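Local coordinates for acyl-CoA synthetase (AMP-forming)/AMP-acid ligase II-like protein (Dyadobacter fermentans, PDB 4GS5) that probably activates carboxylic acids with ATP as an adenylate-forming enzyme, perhaps as a medium-chain fatty acid-CoA ligase, at residues V188-L193 / V203-I208; Y210-R215 / D234-H239; Q264-I269 / N280-W285; L276-A281 / N302-A307. All blocks are in the same frame, centred on the assembly; numbering follows the deposited sequence.

Interaction 1 of 4, residues V188-L193 / V203-I208; sequences VALKAL and VFLPGI. With EDO (1,2-ethanediol), chain X.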
loop_
_atom_site.group_PDB
_atom_site.type_symbol
_atom_site.label_atom_id
_atom_site.label_comp_id
_atom_site.label_asym_id
_atom_site.label_seq_id
_atom_site.Cartn_x
_atom_site.Cartn_y
_atom_site.Cartn_z
ATOM N N VAL A 188 9.407 3.492 1.111
ATOM C CA VAL A 188 10.326 3.355 2.243
ATOM C C VAL A 188 10.634 1.882 2.505
ATOM O O VAL A 188 11.474 1.551 3.357
ATOM C CB VAL A 188 9.766 3.985 3.533
ATOM C CG1 VAL A 188 9.498 5.463 3.319
ATOM C CG2 VAL A 188 8.493 3.249 4.002
ATOM N N ALA A 189 9.956 1.001 1.770
ATOM C CA ALA A 189 10.165 -0.442 1.929
ATOM C C ALA A 189 9.732 -1.207 0.682
ATOM O O ALA A 189 8.950 -0.694 -0.105
ATOM C CB ALA A 189 9.428 -0.970 3.170
ATOM N N LEU A 190 10.249 -2.429 0.511
ATOM C CA LEU A 190 9.968 -3.228 -0.683
ATOM C C LEU A 190 9.630 -4.684 -0.350
ATOM O O LEU A 190 10.323 -5.318 0.449
ATOM C CB LEU A 190 11.166 -3.228 -1.642
ATOM C CG LEU A 190 11.666 -1.938 -2.264
ATOM C CD1 LEU A 190 12.989 -2.196 -3.001
ATOM C CD2 LEU A 190 10.614 -1.374 -3.222
ATOM N N LYS A 191 8.577 -5.199 -0.977
ATOM C CA LYS A 191 8.194 -6.611 -0.865
ATOM C C LYS A 191 8.678 -7.398 -2.083
ATOM O O LYS A 191 8.511 -6.953 -3.216
ATOM C CB LYS A 191 6.670 -6.719 -0.804
ATOM C CG LYS A 191 6.147 -8.178 -0.752
ATOM C CD LYS A 191 4.623 -8.220 -0.757
ATOM C CE LYS A 191 4.037 -7.803 0.575
ATOM N NZ LYS A 191 2.536 -7.799 0.537
ATOM N N ALA A 192 9.264 -8.570 -1.879
ATOM C CA ALA A 192 9.623 -9.409 -3.025
ATOM C C ALA A 192 8.432 -10.266 -3.417
ATOM O O ALA A 192 7.904 -11.000 -2.584
ATOM C CB ALA A 192 10.857 -10.310 -2.681
ATOM N N LEU A 193 7.995 -10.186 -4.673
ATOM C CA LEU A 193 6.788 -10.925 -5.069
ATOM C C LEU A 193 7.075 -12.259 -5.764
ATOM O O LEU A 193 6.158 -13.021 -6.062
ATOM C CB LEU A 193 5.876 -10.069 -5.962
ATOM C CG LEU A 193 5.304 -8.785 -5.354
ATOM C CD1 LEU A 193 4.555 -7.974 -6.444
ATOM C CD2 LEU A 193 4.384 -9.078 -4.165
ATOM N N VAL A 203 10.644 -5.095 3.265
ATOM C CA VAL A 203 11.969 -4.848 3.817
ATOM C C VAL A 203 12.329 -3.366 3.693
ATOM O O VAL A 203 12.325 -2.805 2.597
ATOM C CB VAL A 203 13.026 -5.713 3.119
ATOM C CG1 VAL A 203 14.424 -5.464 3.698
ATOM C CG2 VAL A 203 12.654 -7.209 3.232
ATOM N N PHE A 204 12.621 -2.734 4.825
ATOM C CA PHE A 204 12.945 -1.304 4.862
ATOM C C PHE A 204 14.143 -0.935 3.986
ATOM O O PHE A 204 15.191 -1.572 4.045
ATOM C CB PHE A 204 13.214 -0.857 6.307
ATOM C CG PHE A 204 11.973 -0.800 7.165
ATOM C CD1 PHE A 204 10.982 0.160 6.922
ATOM C CD2 PHE A 204 11.780 -1.722 8.193
ATOM C CE1 PHE A 204 9.829 0.210 7.700
ATOM C CE2 PHE A 204 10.627 -1.690 8.983
ATOM C CZ PHE A 204 9.653 -0.723 8.750
ATOM N N LEU A 205 13.975 0.104 3.173
ATOM C CA LEU A 205 15.069 0.655 2.385
ATOM C C LEU A 205 16.140 1.249 3.303
ATOM O O LEU A 205 15.844 1.679 4.415
ATOM C CB LEU A 205 14.536 1.735 1.440
ATOM C CG LEU A 205 13.649 1.234 0.305
ATOM C CD1 LEU A 205 12.920 2.395 -0.366
ATOM C CD2 LEU A 205 14.473 0.463 -0.698
ATOM N N PRO A 206 17.394 1.289 2.833
ATOM C CA PRO A 206 18.465 1.807 3.693
ATOM C C PRO A 206 18.255 3.299 3.968
ATOM O O PRO A 206 17.798 4.027 3.086
ATOM C CB PRO A 206 19.723 1.595 2.844
ATOM C CG PRO A 206 19.222 1.679 1.411
ATOM C CD PRO A 206 17.828 1.097 1.434
ATOM N N GLY A 207 18.570 3.740 5.176
ATOM C CA GLY A 207 18.442 5.143 5.525
ATOM C C GLY A 207 17.112 5.475 6.164
ATOM O O GLY A 207 16.911 6.586 6.649
ATOM N N ILE A 208 16.201 4.511 6.167
ATOM C CA ILE A 208 14.927 4.670 6.844
ATOM C C ILE A 208 15.050 4.242 8.307
ATOM O O ILE A 208 15.509 3.141 8.598
ATOM C CB ILE A 208 13.831 3.814 6.173
ATOM C CG1 ILE A 208 13.640 4.222 4.712
ATOM C CG2 ILE A 208 12.519 3.932 6.922
ATOM C CD1 ILE A 208 13.219 5.699 4.520
HETATM C C1 EDO X . 21.456 4.734 0.527
HETATM O O1 EDO X . 21.857 4.608 -0.838
HETATM C C2 EDO X . 20.148 5.510 0.568
HETATM O O2 EDO X . 19.704 5.677 1.923
#
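Strands 187-192 and 202-204 form an antiparallel beta hairpin, probably in the large N-terminal domain. V188, L205 and I208 pack at its open end, away from the connecting loop. L190 and V203 are a hydrogen-bonded pair, with V203 N giving to L190 O at 2.8 Å and L190 N to V203 O. The side chains of the next, non-hydrogen-bonded pair, A189 and F204, lie on the opposite face. F204 CG is anti to its carbonyl carbon, and F204 CD1 lies 4.2 Å from A189 CB. L205 N donates to V188 O at 2.9 Å, nearly straight at 166° but from above the carbonyl plane. L205 CD1 continues extended (chi2 167°), against V188 C at 3.7 Å. L205 CD2 meets L190 CD1 obliquely at 3.8 Å. I208 is folded at chi2 (-60°) and crosses V188 at about a right angle, I208 CD1 3.9 Å from V188 CG1. V188 and A189 form a classic beta bulge opposite Y179. Helix 59-72 adds M68 to L205 and I208. An ethanediol, probably from the crystallisation liquor, donates from its O2 hydroxyl to P206 O. Paired backbone groups are thus sealed by buried V188, L190, L205 and I208.

Interaction 2 of 4, residues Y210-R215 / D234-H239; sequences YGVDER and DLVEIH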
loop_
_atom_site.group_PDB
_atom_site.type_symbol
_atom_site.label_atom_id
_atom_site.label_comp_id
_atom_site.label_asym_id
_atom_site.label_seq_id
_atom_site.Cartn_x
_atom_site.Cartn_y
_atom_site.Cartn_z
ATOM N N TYR A 210 12.812 3.367 11.689
ATOM C CA TYR A 210 11.461 2.807 11.829
ATOM C C TYR A 210 11.190 2.335 13.251
ATOM O O TYR A 210 12.116 2.096 14.028
ATOM C CB TYR A 210 11.244 1.652 10.840
ATOM C CG TYR A 210 12.373 0.638 10.855
ATOM C CD1 TYR A 210 12.391 -0.392 11.790
ATOM C CD2 TYR A 210 13.427 0.721 9.947
ATOM C CE1 TYR A 210 13.427 -1.316 11.823
ATOM C CE2 TYR A 210 14.472 -0.206 9.972
ATOM C CZ TYR A 210 14.455 -1.220 10.909
ATOM O OH TYR A 210 15.477 -2.137 10.946
ATOM N N GLY A 211 9.911 2.219 13.590
ATOM C CA GLY A 211 9.504 1.785 14.920
ATOM C C GLY A 211 7.988 1.802 14.966
ATOM O O GLY A 211 7.356 2.096 13.955
ATOM N N VAL A 212 7.403 1.500 16.119
ATOM C CA VAL A 212 5.950 1.576 16.276
ATOM C C VAL A 212 5.593 2.463 17.467
ATOM O O VAL A 212 6.373 2.587 18.395
ATOM C CB VAL A 212 5.315 0.169 16.465
ATOM C CG1 VAL A 212 5.474 -0.665 15.199
ATOM C CG2 VAL A 212 5.945 -0.537 17.654
ATOM N N ASP A 213 4.422 3.091 17.426
ATOM C CA ASP A 213 3.933 3.849 18.564
ATOM C C ASP A 213 3.276 2.881 19.544
ATOM O O ASP A 213 3.386 1.659 19.388
ATOM C CB ASP A 213 2.937 4.927 18.116
ATOM C CG ASP A 213 1.703 4.343 17.463
ATOM O OD1 ASP A 213 1.516 3.107 17.529
ATOM O OD2 ASP A 213 0.911 5.115 16.883
ATOM N N GLU A 214 2.581 3.425 20.536
ATOM C CA GLU A 214 1.982 2.612 21.595
ATOM C C GLU A 214 0.847 1.713 21.104
ATOM O O GLU A 214 0.439 0.780 21.802
ATOM C CB GLU A 214 1.496 3.506 22.745
ATOM C CG GLU A 214 2.614 4.286 23.418
ATOM C CD GLU A 214 2.132 5.120 24.599
ATOM O OE1 GLU A 214 1.116 5.841 24.456
ATOM O OE2 GLU A 214 2.769 5.054 25.675
ATOM N N ARG A 215 0.344 1.984 19.902
ATOM C CA ARG A 215 -0.744 1.188 19.331
ATOM C C ARG A 215 -0.199 -0.005 18.556
ATOM O O ARG A 215 -0.938 -0.933 18.212
ATOM C CB ARG A 215 -1.609 2.041 18.400
ATOM C CG ARG A 215 -2.235 3.276 19.051
ATOM C CD ARG A 215 -2.869 4.171 17.990
ATOM N NE ARG A 215 -1.893 4.589 16.983
ATOM C CZ ARG A 215 -2.211 5.045 15.776
ATOM N NH1 ARG A 215 -1.259 5.409 14.926
ATOM N NH2 ARG A 215 -3.481 5.135 15.416
ATOM N N ASP A 234 -1.068 2.203 10.174
ATOM C CA ASP A 234 -0.897 0.786 9.852
ATOM C C ASP A 234 -0.358 -0.023 11.030
ATOM O O ASP A 234 0.795 0.140 11.427
ATOM C CB ASP A 234 0.048 0.594 8.656
ATOM C CG ASP A 234 -0.534 1.117 7.349
ATOM O OD1 ASP A 234 -1.770 1.077 7.174
ATOM O OD2 ASP A 234 0.249 1.568 6.501
ATOM N N LEU A 235 -1.195 -0.903 11.572
ATOM C CA LEU A 235 -0.754 -1.913 12.532
ATOM C C LEU A 235 0.224 -2.891 11.860
ATOM O O LEU A 235 -0.100 -3.512 10.839
ATOM C CB LEU A 235 -1.976 -2.688 13.022
ATOM C CG LEU A 235 -2.030 -3.278 14.416
ATOM C CD1 LEU A 235 -2.011 -2.170 15.464
ATOM C CD2 LEU A 235 -3.294 -4.128 14.545
ATOM N N VAL A 236 1.410 -3.055 12.444
ATOM C CA VAL A 236 2.439 -3.893 11.841
ATOM C C VAL A 236 3.144 -4.751 12.887
ATOM O O VAL A 236 3.071 -4.488 14.072
ATOM C CB VAL A 236 3.514 -3.049 11.088
ATOM C CG1 VAL A 236 2.844 -2.129 10.030
ATOM C CG2 VAL A 236 4.348 -2.211 12.060
ATOM N N GLU A 237 3.845 -5.772 12.434
ATOM C CA GLU A 237 4.797 -6.446 13.292
ATOM C C GLU A 237 6.152 -6.318 12.644
ATOM O O GLU A 237 6.343 -6.759 11.512
ATOM C CB GLU A 237 4.425 -7.916 13.456
ATOM C CG GLU A 237 3.341 -8.153 14.481
ATOM C CD GLU A 237 3.876 -8.159 15.908
ATOM O OE1 GLU A 237 5.112 -8.042 16.092
ATOM O OE2 GLU A 237 3.058 -8.282 16.847
ATOM N N ILE A 238 7.089 -5.692 13.347
ATOM C CA ILE A 238 8.454 -5.572 12.841
ATOM C C ILE A 238 9.265 -6.857 13.089
ATOM O O ILE A 238 9.150 -7.474 14.141
ATOM C CB ILE A 238 9.154 -4.303 13.401
ATOM C CG1 ILE A 238 8.481 -3.051 12.810
ATOM C CG2 ILE A 238 10.645 -4.298 13.076
ATOM C CD1 ILE A 238 8.960 -1.748 13.373
ATOM N N HIS A 239 10.060 -7.257 12.102
ATOM C CA HIS A 239 10.946 -8.420 12.227
ATOM C C HIS A 239 12.321 -8.049 11.674
ATOM O O HIS A 239 12.538 -8.056 10.451
ATOM C CB HIS A 239 10.406 -9.593 11.405
ATOM C CG HIS A 239 9.067 -10.082 11.846
ATOM N ND1 HIS A 239 7.892 -9.723 11.214
ATOM C CD2 HIS A 239 8.710 -10.912 12.851
ATOM C CE1 HIS A 239 6.874 -10.308 11.815
ATOM N NE2 HIS A 239 7.343 -11.030 12.818
#
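V212 takes chi1 -66°, which sets CG1 anti to its carbonyl carbon and aims it at strand 230-238. V236 holds CG2 in the crowded position between its backbone N and carbonyl carbon. The two methyls, V212 CG1 and V236 CG2, meet at 3.7 Å as the side chains slide past each other in opposite directions. I238 is extended at chi2 (174°), so CD1 is the atom that reaches across. I238 CD1 lies 3.9 Å from G211 CA. It also touches V212 CG1 at 4.1 Å. On its other flank I238 CD1 comes obliquely to the Y210 ring, 4.0 Å from Y210 CD1. At the far end L235 CD1 sits 3.2 Å from the carbonyl R215 O, a close approach.

The two strands, probably part of the large N-terminal domain, are not direct neighbours. Strand 217-221 lies between them in the sheet, and their short axes run at 119°. The turn leading into that strand is held by D213. Its OD1 accepts from R215 N, an Asx turn, and also from C217 N. R215 NE and NH1 both bond D213 OD2 at 2.9 Å, a salt bridge within the turn, with OD2 in the guanidinium plane. R215 NH2 is hydrogen-bonded to N233 OD1. The contact is therefore apolar across the strands, with a salt bridge inside segment 210-215 that probably fixes the guanidinium's rotation.

Interaction 3 of 4, residues Q264-I269 / N280-W285; sequences QIDQRI and NAFFCW. With EDO (1,2-ethanediol), chain P.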
loop_
_atom_site.group_PDB
_atom_site.type_symbol
_atom_site.label_atom_id
_atom_site.label_comp_id
_atom_site.label_asym_id
_atom_site.label_seq_id
_atom_site.Cartn_x
_atom_site.Cartn_y
_atom_site.Cartn_z
ATOM N N GLN A 264 -14.033 -9.290 10.763
ATOM C CA GLN A 264 -14.055 -10.665 10.252
ATOM C C GLN A 264 -14.868 -11.567 11.160
ATOM O O GLN A 264 -15.656 -12.388 10.693
ATOM C CB GLN A 264 -12.644 -11.225 10.077
ATOM C CG GLN A 264 -11.883 -10.579 8.942
ATOM C CD GLN A 264 -10.516 -11.198 8.729
ATOM O OE1 GLN A 264 -10.127 -12.146 9.423
ATOM N NE2 GLN A 264 -9.773 -10.662 7.760
ATOM N N ILE A 265 -14.671 -11.434 12.462
ATOM C CA ILE A 265 -15.468 -12.236 13.380
ATOM C C ILE A 265 -16.938 -11.812 13.277
ATOM O O ILE A 265 -17.841 -12.652 13.349
ATOM C CB ILE A 265 -14.917 -12.220 14.840
ATOM C CG1 ILE A 265 -15.606 -13.300 15.664
ATOM C CG2 ILE A 265 -15.066 -10.863 15.498
ATOM C CD1 ILE A 265 -15.192 -14.699 15.235
ATOM N N ASP A 266 -17.173 -10.514 13.050
ATOM C CA ASP A 266 -18.535 -10.007 12.875
ATOM C C ASP A 266 -19.225 -10.692 11.692
ATOM O O ASP A 266 -20.395 -11.074 11.792
ATOM C CB ASP A 266 -18.537 -8.492 12.660
ATOM C CG ASP A 266 -18.662 -7.714 13.956
ATOM O OD1 ASP A 266 -18.882 -8.340 15.014
ATOM O OD2 ASP A 266 -18.561 -6.466 13.917
ATOM N N GLN A 267 -18.504 -10.850 10.578
ATOM C CA GLN A 267 -19.076 -11.475 9.381
ATOM C C GLN A 267 -19.459 -12.919 9.670
ATOM O O GLN A 267 -20.492 -13.394 9.218
ATOM C CB GLN A 267 -18.110 -11.430 8.180
ATOM C CG GLN A 267 -17.680 -10.023 7.749
ATOM C CD GLN A 267 -16.726 -10.032 6.551
ATOM O OE1 GLN A 267 -16.311 -11.093 6.077
ATOM N NE2 GLN A 267 -16.379 -8.841 6.059
ATOM N N ARG A 268 -18.613 -13.613 10.420
ATOM C CA ARG A 268 -18.896 -14.991 10.833
ATOM C C ARG A 268 -20.123 -15.121 11.737
ATOM O O ARG A 268 -20.931 -16.037 11.578
ATOM C CB ARG A 268 -17.668 -15.612 11.505
ATOM C CG ARG A 268 -16.610 -16.012 10.503
ATOM C CD ARG A 268 -15.284 -16.390 11.142
ATOM N NE ARG A 268 -14.232 -16.477 10.130
ATOM C CZ ARG A 268 -14.054 -17.522 9.328
ATOM N NH1 ARG A 268 -14.855 -18.576 9.425
ATOM N NH2 ARG A 268 -13.077 -17.511 8.428
ATOM N N ILE A 269 -20.263 -14.204 12.688
ATOM C CA ILE A 269 -21.452 -14.177 13.528
ATOM C C ILE A 269 -22.708 -13.755 12.749
ATOM O O ILE A 269 -23.808 -14.236 13.020
ATOM C CB ILE A 269 -21.240 -13.254 14.727
ATOM C CG1 ILE A 269 -20.323 -13.953 15.730
ATOM C CG2 ILE A 269 -22.566 -12.892 15.368
ATOM C CD1 ILE A 269 -19.711 -13.032 16.738
ATOM N N ASN A 280 -32.044 -8.331 15.324
ATOM C CA ASN A 280 -31.350 -7.433 16.237
ATOM C C ASN A 280 -29.995 -7.025 15.687
ATOM O O ASN A 280 -29.240 -7.860 15.170
ATOM C CB ASN A 280 -31.136 -8.102 17.593
ATOM C CG ASN A 280 -32.405 -8.680 18.166
ATOM O OD1 ASN A 280 -32.993 -9.603 17.600
ATOM N ND2 ASN A 280 -32.826 -8.156 19.310
ATOM N N ALA A 281 -29.671 -5.745 15.799
ATOM C CA ALA A 281 -28.346 -5.300 15.393
ATOM C C ALA A 281 -27.348 -5.840 16.413
ATOM O O ALA A 281 -27.727 -6.180 17.536
ATOM C CB ALA A 281 -28.289 -3.780 15.317
ATOM N N PHE A 282 -26.081 -5.933 16.028
ATOM C CA PHE A 282 -25.065 -6.413 16.947
ATOM C C PHE A 282 -23.699 -5.939 16.469
ATOM O O PHE A 282 -23.530 -5.541 15.316
ATOM C CB PHE A 282 -25.065 -7.945 16.978
ATOM C CG PHE A 282 -24.464 -8.557 15.737
ATOM C CD1 PHE A 282 -23.120 -8.904 15.696
ATOM C CD2 PHE A 282 -25.233 -8.730 14.591
ATOM C CE1 PHE A 282 -22.551 -9.444 14.540
ATOM C CE2 PHE A 282 -24.669 -9.263 13.427
ATOM C CZ PHE A 282 -23.325 -9.624 13.410
ATOM N N PHE A 283 -22.720 -5.994 17.360
ATOM C CA PHE A 283 -21.333 -5.834 16.946
ATOM C C PHE A 283 -20.430 -6.529 17.947
ATOM O O PHE A 283 -20.692 -6.529 19.160
ATOM C CB PHE A 283 -20.942 -4.348 16.765
ATOM C CG PHE A 283 -21.090 -3.512 18.016
ATOM C CD1 PHE A 283 -20.027 -3.368 18.906
ATOM C CD2 PHE A 283 -22.288 -2.874 18.301
ATOM C CE1 PHE A 283 -20.153 -2.604 20.048
ATOM C CE2 PHE A 283 -22.430 -2.107 19.458
ATOM C CZ PHE A 283 -21.358 -1.961 20.328
ATOM N N CYS A 284 -19.388 -7.161 17.430
ATOM C CA CYS A 284 -18.347 -7.687 18.288
ATOM C C CYS A 284 -17.523 -6.534 18.825
ATOM O O CYS A 284 -17.342 -5.518 18.154
ATOM C CB CYS A 284 -17.464 -8.665 17.518
ATOM S SG CYS A 284 -18.273 -10.247 17.296
ATOM N N TRP A 285 -17.032 -6.700 20.044
ATOM C CA TRP A 285 -16.195 -5.693 20.662
ATOM C C TRP A 285 -15.245 -6.403 21.620
ATOM O O TRP A 285 -15.039 -7.614 21.511
ATOM C CB TRP A 285 -17.061 -4.674 21.403
ATOM C CG TRP A 285 -16.402 -3.346 21.627
ATOM C CD1 TRP A 285 -16.161 -2.738 22.833
ATOM C CD2 TRP A 285 -15.910 -2.452 20.622
ATOM N NE1 TRP A 285 -15.546 -1.528 22.634
ATOM C CE2 TRP A 285 -15.384 -1.325 21.287
ATOM C CE3 TRP A 285 -15.882 -2.484 19.227
ATOM C CZ2 TRP A 285 -14.825 -0.239 20.599
ATOM C CZ3 TRP A 285 -15.320 -1.406 18.543
ATOM C CH2 TRP A 285 -14.800 -0.301 19.231
HETATM C C1 EDO P . -25.316 -4.257 11.984
HETATM O O1 EDO P . -25.662 -5.317 12.894
HETATM C C2 EDO P . -26.177 -3.028 12.240
HETATM O O2 EDO P . -27.515 -3.380 11.904
HETATM O O HOH W 1 -17.392 -4.887 15.559
HETATM O O HOH W 2 -21.791 -6.100 13.055
#
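C284 SG is the main bump on this side of strand 282-289, in a small alpha/beta part that probably corresponds to the C-terminal domain of adenylate-forming enzymes. It fits between two isoleucines one turn apart on helix 262-276. I265 CG2 touches C284 SG at 3.7 Å, and I269 CD1 presses much closer to C284 SG, at 3.2 Å. I269 serves both neighbours, because its branches part. CD1 goes to the sulfur, while CG2, anti to the backbone N, goes to the F282 ring and lies 3.5 Å from F282 CE1. The ring slots obliquely beside that methyl and turns its edge to the helix backbone, with F282 CZ 3.6 Å from D266 O.

D266 fills the notch between F282 and C284. Its OD1 accepts from C284 N at 2.7 Å, although the place of OD1 is less sure. D266 OD2 accepts a hydrogen bond from a water at 2.6 Å, which also donates to C284 O. A second water gives to F282 O and only weakly to D266 OD2. An ethanediol, probably from the crystallisation liquor, accepts from F282 N at its O1 and donates back to F282 O. These groups serve the backbone along the outer edge of the sheet. Several donors round D266 are consistent with an ionised carboxylate.

On the other edge A281, F283 and W285 make backbone bonds to strand 295-301. F273, on the same helix, stacks on F282, and I316 of helix 306-319 packs on I269. F283 and W285 pack against helix 345-351, so strand 282-289 is sandwiched between helices.

Interaction 4 of 4, residues L276-A281 / N302-A307; sequences LNIGNA and NAMPEA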
loop_
_atom_site.group_PDB
_atom_site.type_symbol
_atom_site.label_atom_id
_atom_site.label_comp_id
_atom_site.label_asym_id
_atom_site.label_seq_id
_atom_site.Cartn_x
_atom_site.Cartn_y
_atom_site.Cartn_z
ATOM N N LEU A 276 -30.508 -17.829 11.875
ATOM C CA LEU A 276 -31.511 -17.930 12.935
ATOM C C LEU A 276 -32.592 -16.855 12.824
ATOM O O LEU A 276 -33.474 -16.762 13.681
ATOM C CB LEU A 276 -30.855 -17.870 14.320
ATOM C CG LEU A 276 -30.391 -19.193 14.935
ATOM C CD1 LEU A 276 -29.453 -19.939 13.997
ATOM C CD2 LEU A 276 -29.722 -18.951 16.281
ATOM N N ASN A 277 -32.521 -16.047 11.770
ATOM C CA ASN A 277 -33.486 -14.970 11.562
ATOM C C ASN A 277 -33.575 -14.003 12.752
ATOM O O ASN A 277 -34.664 -13.654 13.210
ATOM C CB ASN A 277 -34.866 -15.542 11.214
ATOM C CG ASN A 277 -35.892 -14.459 10.930
ATOM O OD1 ASN A 277 -36.832 -14.261 11.704
ATOM N ND2 ASN A 277 -35.710 -13.744 9.823
ATOM N N ILE A 278 -32.418 -13.581 13.249
ATOM C CA ILE A 278 -32.354 -12.582 14.301
ATOM C C ILE A 278 -32.116 -11.223 13.666
ATOM O O ILE A 278 -31.086 -11.001 13.026
ATOM C CB ILE A 278 -31.215 -12.890 15.277
ATOM C CG1 ILE A 278 -31.384 -14.298 15.851
ATOM C CG2 ILE A 278 -31.176 -11.864 16.393
ATOM C CD1 ILE A 278 -30.320 -14.684 16.857
ATOM N N GLY A 279 -33.075 -10.319 13.830
ATOM C CA GLY A 279 -33.008 -9.012 13.206
ATOM C C GLY A 279 -32.298 -7.983 14.064
ATOM O O GLY A 279 -31.991 -6.889 13.594
ATOM N N ASN A 280 -32.044 -8.331 15.324
ATOM C CA ASN A 280 -31.350 -7.433 16.237
ATOM C C ASN A 280 -29.995 -7.025 15.687
ATOM O O ASN A 280 -29.240 -7.860 15.170
ATOM C CB ASN A 280 -31.136 -8.102 17.593
ATOM C CG ASN A 280 -32.405 -8.680 18.166
ATOM O OD1 ASN A 280 -32.993 -9.603 17.600
ATOM N ND2 ASN A 280 -32.826 -8.156 19.310
ATOM N N ALA A 281 -29.671 -5.745 15.799
ATOM C CA ALA A 281 -28.346 -5.300 15.393
ATOM C C ALA A 281 -27.348 -5.840 16.413
ATOM O O ALA A 281 -27.727 -6.180 17.536
ATOM C CB ALA A 281 -28.289 -3.780 15.317
ATOM N N ASN A 302 -31.383 -4.483 21.967
ATOM C CA ASN A 302 -32.661 -5.029 22.432
ATOM C C ASN A 302 -32.527 -6.447 22.978
ATOM O O ASN A 302 -31.782 -7.263 22.432
ATOM C CB ASN A 302 -33.716 -5.001 21.320
ATOM C CG ASN A 302 -33.996 -3.603 20.816
ATOM O OD1 ASN A 302 -34.100 -2.656 21.600
ATOM N ND2 ASN A 302 -34.114 -3.460 19.498
ATOM N N ALA A 303 -33.256 -6.741 24.051
ATOM C CA ALA A 303 -33.191 -8.061 24.674
ATOM C C ALA A 303 -33.762 -9.136 23.759
ATOM O O ALA A 303 -34.570 -8.850 22.874
ATOM C CB ALA A 303 -33.925 -8.061 26.016
HETATM N N MSE A 304 -33.323 -10.372 23.971
HETATM C CA MSE A 304 -33.865 -11.518 23.253
HETATM C C MSE A 304 -34.339 -12.537 24.278
HETATM O O MSE A 304 -33.860 -12.541 25.415
HETATM C CB MSE A 304 -32.803 -12.157 22.356
HETATM C CG MSE A 304 -31.967 -11.179 21.554
HETATM SE SE MSE A 304 -30.849 -12.105 20.231
HETATM C CE MSE A 304 -30.443 -13.707 21.231
ATOM N N PRO A 305 -35.274 -13.412 23.879
ATOM C CA PRO A 305 -35.764 -14.468 24.777
ATOM C C PRO A 305 -34.650 -15.464 25.100
ATOM O O PRO A 305 -33.827 -15.773 24.228
ATOM C CB PRO A 305 -36.872 -15.141 23.961
ATOM C CG PRO A 305 -36.518 -14.857 22.539
ATOM C CD PRO A 305 -35.868 -13.503 22.533
ATOM N N GLU A 306 -34.622 -15.943 26.341
ATOM C CA GLU A 306 -33.569 -16.845 26.798
ATOM C C GLU A 306 -33.347 -18.005 25.821
ATOM O O GLU A 306 -32.207 -18.400 25.558
ATOM C CB GLU A 306 -33.890 -17.378 28.202
ATOM C CG GLU A 306 -32.761 -18.176 28.853
ATOM C CD GLU A 306 -33.140 -18.766 30.215
ATOM O OE1 GLU A 306 -34.199 -18.390 30.772
ATOM O OE2 GLU A 306 -32.375 -19.614 30.729
ATOM N N ALA A 307 -34.443 -18.536 25.284
ATOM C CA ALA A 307 -34.394 -19.675 24.370
ATOM C C ALA A 307 -33.569 -19.371 23.127
ATOM O O ALA A 307 -32.707 -20.162 22.732
ATOM C CB ALA A 307 -35.804 -20.094 23.977
#
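Helix 262-276 ends in a Schellman motif, with N277 at positive phi, in what is probably the C-terminal domain. The loop after it packs on the segment that leads into helix 306-319. Two side chains of the loop carry the contact, I278 and N280. M304, a selenomethionine, is the partner common to both. I278 CG2, anti to its backbone N, meets M304 SE at 3.9 Å, and the two side chains cross at about a right angle. N280 has CG anti to its carbonyl carbon, which directs the amide towards residues 302-304. N280 ND2 lies 3.9 Å from M304 CG on one side. On another it lies 3.8 Å from N302 CB.

The next shell fixes these groups. N280 ND2 donates to the backbone oxygen of E301, at the end of strand 295-301, and the backbones of A281 and E301 are bonded too. L312 of helix 306-319 touches both I278 and M304. T309 also packs on M304, and its OG1 is hydrogen-bonded to P305 O, where P305 holds the N-cap position. The contact thus joins one helix end to the next helix start at the surface. M304 is extended at chi2 (-171°), but a small turn about CG-SE (chi3 -35°) folds its CE back.

The contacts fall into two groups. Interactions 1 and 2 lie 15 Å apart between centres and touch, F204 CD2 meeting Y210 CD2 at 3.4 Å where the two rings stack. Y179 joins them again: its backbone faces the bulge of interaction 1, and its hydroxyl is bonded to D234 of interaction 2. Y179 lies in a YGMTE sequence that in relatives lines the nucleotide pocket, and D234 in a TND sequence resembling the motif whose aspartate binds ribose there. These two contacts probably border that site. Interactions 3 and 4 share N280 and A281, with centres 13 Å apart, in the small C-terminal domain expected of this family. Interactions 2 and 3 approach to about 11 Å between nearest atoms.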